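Local atomic coordinates of 1-Cys peroxiredoxin (Vibrio vulnificus MO6-24/O, PDB entry 5K2I), a protein that probably reduces hydrogen peroxide and other peroxides as a thiol-dependent peroxidase of the 1-Cys peroxiredoxin type, with a suggested part in scavenging nitric oxide. Residues L27-G32 and L95-G100. Sequence-based numbering, arbitrary orientation.
Sequences LELFAG and LMLADG
Leu29, at the end of the short helix 26-29, brings one methyl, CD2, up against the methyls of Leu95 and Leu97 on strand 95-98. That methyl meets both leucines: it lies 4.0 Å from Leu95 CD2 and 3.9 Å from Leu97 CD1, each pair meeting tip to tip. The long reach comes from the first torsion of Leu29, which sets CG opposite the backbone N (chi1 -175°) and stretches the side chain out to the strand.

The aromatic part of the contact is Phe30. Its ring presents the far edge rather than a face: CZ stands 3.9 Å from Leu97 CD1, and the methyl sits close to the ring plane. Leu97 CD1 is thus the second shared atom, bridging Phe30 and Leu29.

Around this patch, Ala72 of the neighbouring parallel strand 70-75 packs against Leu95 and Leu97, Leu70 and Leu8 meet Phe30, and Leu13 of hairpin strand 12-17 meets Leu97. The contact therefore seats the helix that follows the N-terminal hairpin against strand 95-98, which lies at the end of the central sheet beside strand 70-75, with hairpin strand 12-17 bonded to it at Ala98 through Ser14, consistent with a thioredoxin-like fold. With Leu29 CA and Leu95 CA still 10.9 Å apart, methyl and ring-edge van der Waals packing alone joins the two segments, so the contact depends on shape and on shielding apolar groups from water, without directional polar bonds to fix an exact register.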
loop_
_atom_site.group_PDB
_atom_site.type_symbol
_atom_site.label_atom_id
_atom_site.label_comp_id
_atom_site.label_asym_id
_atom_site.label_seq_id
_atom_site.Cartn_x
_atom_site.Cartn_y
_atom_site.Cartn_z
ATOM N N LEU A 27 0.924 26.128 -15.692
ATOM C CA LEU A 27 1.714 27.301 -15.328
ATOM C C LEU A 27 0.874 28.573 -15.308
ATOM O O LEU A 27 1.274 29.572 -14.704
ATOM C CB LEU A 27 2.920 27.461 -16.258
ATOM C CG LEU A 27 3.916 26.298 -16.149
ATOM C CD1 LEU A 27 5.097 26.534 -17.088
ATOM C CD2 LEU A 27 4.409 26.142 -14.721
ATOM N N GLU A 28 -0.282 28.543 -15.963
ATOM C CA GLU A 28 -1.234 29.641 -15.864
ATOM C C GLU A 28 -2.153 29.434 -14.657
ATOM O O GLU A 28 -2.377 30.347 -13.866
ATOM C CB GLU A 28 -2.045 29.760 -17.164
ATOM C CG GLU A 28 -1.225 30.241 -18.362
ATOM C CD GLU A 28 -2.084 30.535 -19.586
ATOM O OE1 GLU A 28 -3.269 30.137 -19.608
ATOM O OE2 GLU A 28 -1.562 31.158 -20.537
ATOM N N LEU A 29 -2.672 28.221 -14.519
ATOM C CA LEU A 29 -3.562 27.875 -13.415
ATOM C C LEU A 29 -2.932 28.131 -12.043
ATOM O O LEU A 29 -3.605 28.608 -11.121
ATOM C CB LEU A 29 -3.969 26.407 -13.538
ATOM C CG LEU A 29 -4.999 25.838 -12.552
ATOM C CD1 LEU A 29 -6.352 26.495 -12.736
ATOM C CD2 LEU A 29 -5.121 24.342 -12.736
ATOM N N PHE A 30 -1.644 27.823 -11.920
ATOM C CA PHE A 30 -0.950 27.903 -10.636
ATOM C C PHE A 30 -0.099 29.175 -10.479
ATOM O O PHE A 30 0.545 29.378 -9.444
ATOM C CB PHE A 30 -0.062 26.660 -10.442
ATOM C CG PHE A 30 -0.813 25.337 -10.430
ATOM C CD1 PHE A 30 -2.177 25.272 -10.177
ATOM C CD2 PHE A 30 -0.124 24.152 -10.650
ATOM C CE1 PHE A 30 -2.843 24.049 -10.158
ATOM C CE2 PHE A 30 -0.788 22.915 -10.636
ATOM C CZ PHE A 30 -2.152 22.869 -10.393
ATOM N N ALA A 31 -0.124 30.047 -11.482
ATOM C CA ALA A 31 0.650 31.287 -11.425
ATOM C C ALA A 31 0.208 32.161 -10.254
ATOM O O ALA A 31 -0.998 32.321 -10.025
ATOM C CB ALA A 31 0.516 32.058 -12.735
ATOM N N GLY A 32 1.179 32.721 -9.536
ATOM C CA GLY A 32 0.891 33.659 -8.461
ATOM C C GLY A 32 0.248 33.044 -7.240
ATOM O O GLY A 32 -0.264 33.757 -6.382
ATOM N N LEU A 95 -9.744 21.115 -6.138
ATOM C CA LEU A 95 -9.863 21.185 -7.582
ATOM C C LEU A 95 -9.485 19.840 -8.186
ATOM O O LEU A 95 -8.367 19.367 -7.994
ATOM C CB LEU A 95 -8.967 22.298 -8.129
ATOM C CG LEU A 95 -8.969 22.472 -9.643
ATOM C CD1 LEU A 95 -10.371 22.751 -10.172
ATOM C CD2 LEU A 95 -8.007 23.590 -10.013
ATOM N N MET A 96 -10.417 19.221 -8.896
ATOM C CA MET A 96 -10.166 17.922 -9.509
ATOM C C MET A 96 -9.607 18.067 -10.928
ATOM O O MET A 96 -10.264 18.645 -11.810
ATOM C CB MET A 96 -11.456 17.088 -9.524
ATOM C CG MET A 96 -12.220 17.108 -8.199
ATOM S SD MET A 96 -11.285 16.402 -6.802
ATOM C CE MET A 96 -11.092 14.745 -7.423
ATOM N N LEU A 97 -8.394 17.557 -11.145
ATOM C CA LEU A 97 -7.695 17.711 -12.423
ATOM C C LEU A 97 -7.353 16.373 -13.051
ATOM O O LEU A 97 -6.902 15.442 -12.372
ATOM C CB LEU A 97 -6.410 18.527 -12.239
ATOM C CG LEU A 97 -6.584 19.963 -11.731
ATOM C CD1 LEU A 97 -5.228 20.633 -11.421
ATOM C CD2 LEU A 97 -7.368 20.785 -12.727
ATOM N N ALA A 98 -7.561 16.294 -14.357
ATOM C CA ALA A 98 -7.397 15.059 -15.107
ATOM C C ALA A 98 -6.169 15.068 -16.010
ATOM O O ALA A 98 -5.943 16.023 -16.774
ATOM C CB ALA A 98 -8.647 14.798 -15.949
ATOM N N ASP A 99 -5.379 14.004 -15.913
ATOM C CA ASP A 99 -4.259 13.772 -16.822
ATOM C C ASP A 99 -4.546 12.525 -17.658
ATOM O O ASP A 99 -3.909 11.497 -17.489
ATOM C CB ASP A 99 -2.972 13.619 -16.000
ATOM C CG ASP A 99 -1.731 13.474 -16.854
ATOM O OD1 ASP A 99 -1.702 14.034 -17.974
ATOM O OD2 ASP A 99 -0.778 12.804 -16.387
ATOM N N GLY A 100 -5.521 12.609 -18.558
ATOM C CA GLY A 100 -6.097 11.410 -19.144
ATOM C C GLY A 100 -5.189 10.525 -19.973
ATOM O O GLY A 100 -5.418 9.316 -20.075
#